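Local coordinates for transcriptional regulator, MarR/EmrR family (Clostridium acetobutylicum, PDB 3JW4), which probably binds DNA as a winged helix-turn-helix transcription factor of the MarR family, acting as a homodimer, at the interface of chains A and B. Sequence-based numbering; all coordinates share one arbitrary frame. Chains: chain A/B, Transcriptional regulator, MarR/EmrR family.

Contact 1: the interface of chains A and B. Residues chain A 26, 122, 125, 141; chain B 13, 15-16, 19.
The carboxylate of A:Glu122 meets the first turn of helix 14-35 of chain B and accepts hydrogen bonds there through both oxygens. OE2 of A:Glu122 accepts from the backbone N of B:Tyr15 at 2.8 Å, through the syn lone pair. OE1 of A:Glu122 accepts from the backbone N of B:Ser16 at 2.9 Å, also syn, with 159° at the hydrogen. The hydroxyl OG of B:Ser16 reaches the same OE1 of A:Glu122 at 2.8 Å, nearly in line with the C-O bond. Two amides and a hydroxyl thus fix the rotation of the carboxylate at a helix N-terminus, whose dipole would probably favour its negative charge. The acid gets there with CG anti to the backbone N (chi1 171°) and a bend at chi2, crossing the tyrosine side chain at about a right angle. Around this polar grip lies an apolar shell. CD1 of A:Ile125 touches CB of B:Tyr15 at 3.6 Å, and the two side chains run past each other in opposite directions. CD1 of A:Leu26 lies 4.0 Å from CA of B:Ser16, and farther along the helix CD1 of A:Leu141 packs on CG1 of B:Ile19 at 4.0 Å. The site caps the partner's N-terminal helix and helps hold the two-fold MarR dimer together.

Contact 2: the interface of chains A and B. Residues chain A 12-16; chain B 118, 122, 125.
B:Glu122 caps the N-terminal turn of helix 14-25 of chain A, in the dimerisation region typical of MarR-family regulators, where terminal helices of the two subunits pack together. Hydrogen bonds form the core. The backbone N of A:Tyr15 gives to OE2 of B:Glu122 at 2.8 Å on its syn lone pair, the bond bent to 145° at the hydrogen. The backbone N of A:Ser16 gives to OE1 of B:Glu122 at 2.8 Å, again from the syn side but tilted 17° out of the carboxylate plane. OG of A:Ser16 also approaches OE1 of B:Glu122 at 2.6 Å, nearly end-on to the carboxylate bond. With chi1 at -45° this hydroxyl stays beside its own backbone N, which lets both groups of one residue converge on one oxygen. The helix end would probably stabilise a charged carboxylate here.

A water extends the polar network: it lies 2.9 Å from OG of A:Ser16 and 2.7 Å from the carbonyl O of B:Phe118, tying the serine to a second turn of helix 105-126.

Carbon contacts flank the carboxylate. CA of A:Thr13 rests 3.5 Å from CD of B:Glu122, while CG2 of A:Thr13 lies against the backbone carbonyl O of B:Phe118, with CB of that residue next. The proline ring of A:Pro14 borders OE2 and crosses the glutamate side chain at about a right angle. CD1 of B:Ile125 covers the other flank, 3.6 Å from CB of A:Tyr15 and also touching A:Ser16.

Contact 3: the interface of chains A and B. Residues chain A 15, 137, 140, 144; chain B 125, 129, 133, 137.
With CG2 anti to its backbone N while CG1 runs beside it (chi1 -64°), A:Ile140 presents two branches to chain B: CG2 meets the leucines B:Leu129 and B:Leu137, and CD1 reaches toward B:Glu133. B:Leu137 has CG anti to its backbone N (chi1 -177°), which carries its methyls to the isoleucine. CD2 of B:Leu137 lies 3.9 Å from CG2 of A:Ile140, while CD1 of B:Leu129 touches that same CG2 at 3.9 Å. The isoleucine branch is therefore shared by two leucines, and the side chains of A:Ile140 and B:Leu129 cross at about a right angle. CD1 of A:Ile140 ends 3.7 Å from the backbone O of B:Glu133. One turn on, A:Val144 turns CG2 to CD1 of B:Leu129 at 3.8 Å and to the carbonyl O of B:Ile125 at 3.7 Å; its other methyl, CG1, faces CG2 of B:Ile125. The ring of A:Tyr15 contributes its CD1-CE1 side, with CE1 4.0 Å from CD2 of B:Leu137. Near the two-fold axis the leucines of the two copies approach, CD1 of A:Leu137 lying 4.3 Å from CD1 of B:Leu137. This patch of branched side chains joins the C-terminal helices 131-146 into the hydrophobic core of the dimer.

Contact 4: the interface of chains A and B. Residues chain A 143; chain B 128-130, 133.
A:Lys143 reaches from helix 131-146 of chain A to the start of the equivalent helix in chain B, where its ammonium NZ is gripped by a backbone carbonyl and a carboxylate oxygen. NZ of A:Lys143 donates to the backbone O of B:Gly128 at 2.7 Å, in the carbonyl plane, with a C=O...N angle of 155°. NZ of A:Lys143 also makes a salt bridge to OE1 of B:Glu133 at 2.8 Å, taking the syn lone pair. Bends at chi3 and chi4 steer the end of the lysine between glycine and acid, and its side chain crosses that of B:Glu133 at about a right angle.

A second shell holds the acid in place. The backbone N of B:Thr130 donates to the same OE1 of B:Glu133 at 2.9 Å, from the anti side and 29° out of the carboxylate plane. In return the backbone N of B:Glu133 donates to the hydroxyl OG1 of B:Thr130 at 3.0 Å, a reciprocal pair of the helix N-cap and capping-box kind. OE1 thus receives an ammonium and an amide on different sides, which would probably favour a charged carboxylate.

The carbon-carbon contacts are looser. CD of A:Lys143 stands 4.0 Å from CD2 of B:Leu129. The same CD of A:Lys143 is 4.1 Å from the carboxylate carbon CD of B:Glu133. B:Thr130 loses merely 6 Å² to the partner, against 77 Å² for A:Lys143. The site adds a charged clasp between subunits at the edge of the dimer core.

Contact 1: the interface of chains A and B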
# COMPACT_ATOMS: atom_id res chain seq x y z
N LEU A 26 -7.72 0.44 -3.37
CA LEU A 26 -8.52 -0.80 -3.22
C LEU A 26 -9.02 -0.98 -1.77
O LEU A 26 -9.96 -1.73 -1.53
CB LEU A 26 -7.75 -2.05 -3.66
CG LEU A 26 -7.41 -2.11 -5.16
CD1 LEU A 26 -6.44 -3.28 -5.45
CD2 LEU A 26 -8.64 -2.24 -6.00
N GLU A 122 -13.73 -4.54 -6.84
CA GLU A 122 -13.25 -5.24 -8.03
C GLU A 122 -14.08 -4.86 -9.25
O GLU A 122 -13.56 -4.60 -10.32
CB GLU A 122 -13.28 -6.76 -7.80
CG GLU A 122 -13.01 -7.62 -9.03
CD GLU A 122 -11.56 -7.79 -9.37
OE1 GLU A 122 -10.68 -7.28 -8.63
OE2 GLU A 122 -11.30 -8.42 -10.42
N ILE A 125 -13.35 -1.49 -10.97
CA ILE A 125 -12.10 -1.29 -11.73
C ILE A 125 -12.38 -1.12 -13.22
O ILE A 125 -11.64 -0.42 -13.91
CB ILE A 125 -11.11 -2.48 -11.52
CG1 ILE A 125 -10.55 -2.43 -10.09
CG2 ILE A 125 -9.96 -2.44 -12.53
CD1 ILE A 125 -9.94 -3.74 -9.59
N LEU A 141 -1.88 -7.73 -16.94
CA LEU A 141 -1.55 -7.91 -15.54
C LEU A 141 -1.05 -9.33 -15.27
O LEU A 141 -0.11 -9.53 -14.50
CB LEU A 141 -2.73 -7.58 -14.62
CG LEU A 141 -3.12 -6.10 -14.49
CD1 LEU A 141 -4.39 -6.01 -13.63
CD2 LEU A 141 -1.98 -5.26 -13.89
N THR B 13 -11.08 -11.95 -6.38
CA THR B 13 -11.14 -10.64 -7.04
C THR B 13 -9.91 -10.52 -7.96
O THR B 13 -8.86 -10.03 -7.55
CB THR B 13 -11.18 -9.53 -5.98
OG1 THR B 13 -10.12 -9.71 -5.04
CG2 THR B 13 -12.54 -9.56 -5.22
N TYR B 15 -8.54 -8.89 -10.77
CA TYR B 15 -7.76 -7.69 -11.03
C TYR B 15 -7.06 -7.19 -9.76
O TYR B 15 -5.86 -6.87 -9.80
CB TYR B 15 -8.61 -6.52 -11.52
CG TYR B 15 -9.19 -6.58 -12.91
CD1 TYR B 15 -8.41 -6.84 -14.03
CD2 TYR B 15 -10.53 -6.24 -13.12
CE1 TYR B 15 -8.99 -6.84 -15.36
CE2 TYR B 15 -11.09 -6.26 -14.39
CZ TYR B 15 -10.30 -6.53 -15.51
OH TYR B 15 -10.93 -6.50 -16.74
N SER B 16 -7.82 -7.11 -8.66
CA SER B 16 -7.29 -6.64 -7.39
C SER B 16 -6.15 -7.53 -6.90
O SER B 16 -5.15 -7.03 -6.38
CB SER B 16 -8.38 -6.65 -6.33
OG SER B 16 -9.39 -5.74 -6.65
N ILE B 19 -3.05 -6.63 -9.11
CA ILE B 19 -2.59 -5.31 -8.77
C ILE B 19 -1.85 -5.32 -7.41
O ILE B 19 -0.76 -4.74 -7.30
CB ILE B 19 -3.75 -4.27 -8.76
CG1 ILE B 19 -4.22 -4.01 -10.20
CG2 ILE B 19 -3.28 -2.95 -8.14
CD1 ILE B 19 -5.68 -3.45 -10.34

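Contact 2: the interface of chains A and B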
# COMPACT_ATOMS: atom_id res chain seq x y z
N ASP A 12 8.70 10.18 -13.41
CA ASP A 12 9.57 9.25 -14.20
C ASP A 12 9.45 7.74 -13.85
O ASP A 12 10.13 6.91 -14.44
CB ASP A 12 11.03 9.69 -14.08
CG ASP A 12 11.45 9.88 -12.64
OD1 ASP A 12 10.69 9.41 -11.77
OD2 ASP A 12 12.52 10.50 -12.41
N THR A 13 8.59 7.39 -12.89
CA THR A 13 8.25 5.98 -12.64
C THR A 13 6.73 5.84 -12.64
O THR A 13 6.14 5.45 -11.63
CB THR A 13 8.90 5.41 -11.33
OG1 THR A 13 8.33 6.02 -10.17
CG2 THR A 13 10.45 5.58 -11.34
N PRO A 14 6.09 6.16 -13.78
CA PRO A 14 4.63 6.23 -13.85
C PRO A 14 3.89 4.89 -13.65
O PRO A 14 2.87 4.89 -12.99
CB PRO A 14 4.36 6.78 -15.27
CG PRO A 14 5.61 6.45 -16.02
CD PRO A 14 6.71 6.57 -15.05
N TYR A 15 4.41 3.78 -14.17
CA TYR A 15 3.76 2.49 -13.91
C TYR A 15 3.76 2.17 -12.41
O TYR A 15 2.72 1.81 -11.86
CB TYR A 15 4.41 1.35 -14.68
CG TYR A 15 4.28 1.41 -16.18
CD1 TYR A 15 3.08 1.14 -16.81
CD2 TYR A 15 5.38 1.66 -16.98
CE1 TYR A 15 2.96 1.17 -18.18
CE2 TYR A 15 5.28 1.69 -18.35
CZ TYR A 15 4.08 1.44 -18.94
OH TYR A 15 4.00 1.48 -20.31
N SER A 16 4.91 2.29 -11.73
CA SER A 16 4.96 2.04 -10.28
C SER A 16 4.04 2.97 -9.53
O SER A 16 3.34 2.55 -8.62
CB SER A 16 6.36 2.19 -9.72
OG SER A 16 7.31 1.54 -10.54
N PHE B 118 14.56 3.06 -7.94
CA PHE B 118 13.16 3.17 -8.39
C PHE B 118 13.03 2.95 -9.90
O PHE B 118 12.04 2.37 -10.37
CB PHE B 118 12.54 4.52 -8.01
CG PHE B 118 12.47 4.79 -6.50
CD1 PHE B 118 12.12 3.79 -5.61
CD2 PHE B 118 12.68 6.08 -6.01
CE1 PHE B 118 12.02 4.06 -4.24
CE2 PHE B 118 12.60 6.37 -4.63
CZ PHE B 118 12.26 5.35 -3.74
N GLU B 122 10.91 0.09 -11.83
CA GLU B 122 9.97 0.48 -12.87
C GLU B 122 10.16 -0.36 -14.13
O GLU B 122 9.19 -0.81 -14.76
CB GLU B 122 10.13 1.97 -13.21
CG GLU B 122 9.29 2.49 -14.39
CD GLU B 122 7.86 2.83 -14.01
OE1 GLU B 122 7.47 2.64 -12.84
OE2 GLU B 122 7.12 3.32 -14.88
N ILE B 125 8.63 -3.85 -14.48
CA ILE B 125 7.22 -3.92 -14.86
C ILE B 125 7.08 -4.23 -16.34
O ILE B 125 6.28 -5.08 -16.72
CB ILE B 125 6.45 -2.65 -14.51
CG1 ILE B 125 6.49 -2.42 -12.99
CG2 ILE B 125 5.03 -2.74 -15.05
CD1 ILE B 125 5.98 -1.05 -12.50
O HOH W 1 9.69 2.36 -9.05

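Contact 3: the interface of chains A and B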
# COMPACT_ATOMS: atom_id res chain seq x y z
N TYR A 15 4.41 3.78 -14.17
CA TYR A 15 3.76 2.49 -13.91
C TYR A 15 3.76 2.17 -12.41
O TYR A 15 2.72 1.81 -11.86
CB TYR A 15 4.41 1.35 -14.68
CG TYR A 15 4.28 1.41 -16.18
CD1 TYR A 15 3.08 1.14 -16.81
CD2 TYR A 15 5.38 1.66 -16.98
CE1 TYR A 15 2.96 1.17 -18.18
CE2 TYR A 15 5.28 1.69 -18.35
CZ TYR A 15 4.08 1.44 -18.94
OH TYR A 15 4.00 1.48 -20.31
N LEU A 137 -6.37 -5.43 -19.95
CA LEU A 137 -5.87 -5.24 -18.57
C LEU A 137 -5.59 -6.61 -17.91
O LEU A 137 -4.57 -6.81 -17.26
CB LEU A 137 -6.87 -4.48 -17.69
CG LEU A 137 -6.43 -4.15 -16.24
CD1 LEU A 137 -5.14 -3.35 -16.21
CD2 LEU A 137 -7.49 -3.38 -15.45
N ILE A 140 -2.60 -8.36 -19.55
CA ILE A 140 -1.32 -7.72 -19.31
C ILE A 140 -0.93 -7.87 -17.85
O ILE A 140 0.23 -8.16 -17.56
CB ILE A 140 -1.33 -6.26 -19.74
CG1 ILE A 140 -1.54 -6.18 -21.25
CG2 ILE A 140 -0.01 -5.56 -19.31
CD1 ILE A 140 -1.91 -4.79 -21.76
N VAL A 144 2.57 -9.34 -16.53
CA VAL A 144 3.42 -8.60 -15.62
C VAL A 144 3.67 -9.42 -14.36
O VAL A 144 4.84 -9.64 -13.99
CB VAL A 144 2.87 -7.21 -15.29
CG1 VAL A 144 3.71 -6.52 -14.19
CG2 VAL A 144 2.84 -6.36 -16.56
N ILE B 125 8.63 -3.85 -14.48
CA ILE B 125 7.22 -3.92 -14.86
C ILE B 125 7.08 -4.23 -16.34
O ILE B 125 6.28 -5.08 -16.72
CB ILE B 125 6.45 -2.65 -14.51
CG1 ILE B 125 6.49 -2.42 -12.99
CG2 ILE B 125 5.03 -2.74 -15.05
CD1 ILE B 125 5.98 -1.05 -12.50
N LEU B 129 6.87 -7.16 -21.72
CA LEU B 129 5.77 -6.61 -22.53
C LEU B 129 6.25 -6.04 -23.86
O LEU B 129 7.25 -5.36 -23.91
CB LEU B 129 5.04 -5.51 -21.77
CG LEU B 129 4.42 -5.85 -20.41
CD1 LEU B 129 3.70 -4.63 -19.79
CD2 LEU B 129 3.48 -7.02 -20.54
N GLU B 133 1.69 -3.48 -25.74
CA GLU B 133 1.21 -3.83 -24.42
C GLU B 133 1.58 -2.74 -23.39
O GLU B 133 0.79 -2.41 -22.53
CB GLU B 133 1.75 -5.20 -23.99
CG GLU B 133 1.01 -6.38 -24.59
CD GLU B 133 1.83 -7.68 -24.51
OE1 GLU B 133 3.04 -7.66 -24.21
OE2 GLU B 133 1.25 -8.74 -24.75
N LEU B 137 -1.18 -0.65 -21.36
CA LEU B 137 -1.19 -0.69 -19.89
C LEU B 137 -1.18 0.73 -19.30
O LEU B 137 -1.87 1.00 -18.31
CB LEU B 137 0.01 -1.46 -19.36
CG LEU B 137 0.14 -1.66 -17.84
CD1 LEU B 137 -1.08 -2.34 -17.21
CD2 LEU B 137 1.41 -2.42 -17.49

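Contact 4: the interface of chains A and B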
# COMPACT_ATOMS: atom_id res chain seq x y z
N LYS A 143 0.58 -11.24 -17.36
CA LYS A 143 1.93 -11.27 -17.92
C LYS A 143 2.93 -10.53 -16.99
O LYS A 143 3.99 -11.03 -16.70
CB LYS A 143 1.93 -10.63 -19.29
CG LYS A 143 2.37 -11.48 -20.45
CD LYS A 143 2.38 -10.67 -21.80
CE LYS A 143 3.47 -11.16 -22.75
NZ LYS A 143 4.16 -10.10 -23.58
N GLY B 128 8.68 -7.91 -19.74
CA GLY B 128 8.02 -8.94 -20.50
C GLY B 128 6.96 -8.47 -21.47
O GLY B 128 6.23 -9.29 -22.00
N LEU B 129 6.87 -7.16 -21.72
CA LEU B 129 5.77 -6.61 -22.53
C LEU B 129 6.25 -6.04 -23.86
O LEU B 129 7.25 -5.36 -23.91
CB LEU B 129 5.04 -5.51 -21.77
CG LEU B 129 4.42 -5.85 -20.41
CD1 LEU B 129 3.70 -4.63 -19.79
CD2 LEU B 129 3.48 -7.02 -20.54
N THR B 130 5.47 -6.28 -24.92
CA THR B 130 5.66 -5.60 -26.20
C THR B 130 5.44 -4.09 -26.05
O THR B 130 4.79 -3.66 -25.09
CB THR B 130 4.67 -6.09 -27.25
OG1 THR B 130 3.34 -5.74 -26.85
CG2 THR B 130 4.75 -7.61 -27.44
N GLU B 133 1.69 -3.48 -25.74
CA GLU B 133 1.21 -3.83 -24.42
C GLU B 133 1.58 -2.74 -23.39
O GLU B 133 0.79 -2.41 -22.53
CB GLU B 133 1.75 -5.20 -23.99
CG GLU B 133 1.01 -6.38 -24.59
CD GLU B 133 1.83 -7.68 -24.51
OE1 GLU B 133 3.04 -7.66 -24.21
OE2 GLU B 133 1.25 -8.74 -24.75

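Contact 1 and contact 2 are two-fold counterparts, each an acid of one chain capping the first helix of the other. Measured between the centres of their C-alpha atoms, as are all distances here, they are about 18 Å apart. Contact 3 lies about 14 Å from contact 1 and about 11 Å from contact 2, and shares A:Tyr15 and B:Ile125 with the latter, linking helix cap to apolar core. Contact 4 is about 6 Å from contact 3, through the common B:Leu129 and B:Glu133. N-terminal and C-terminal helices thus interlock in one continuous dimerisation surface, which probably sets how the two DNA-binding lobes are spaced.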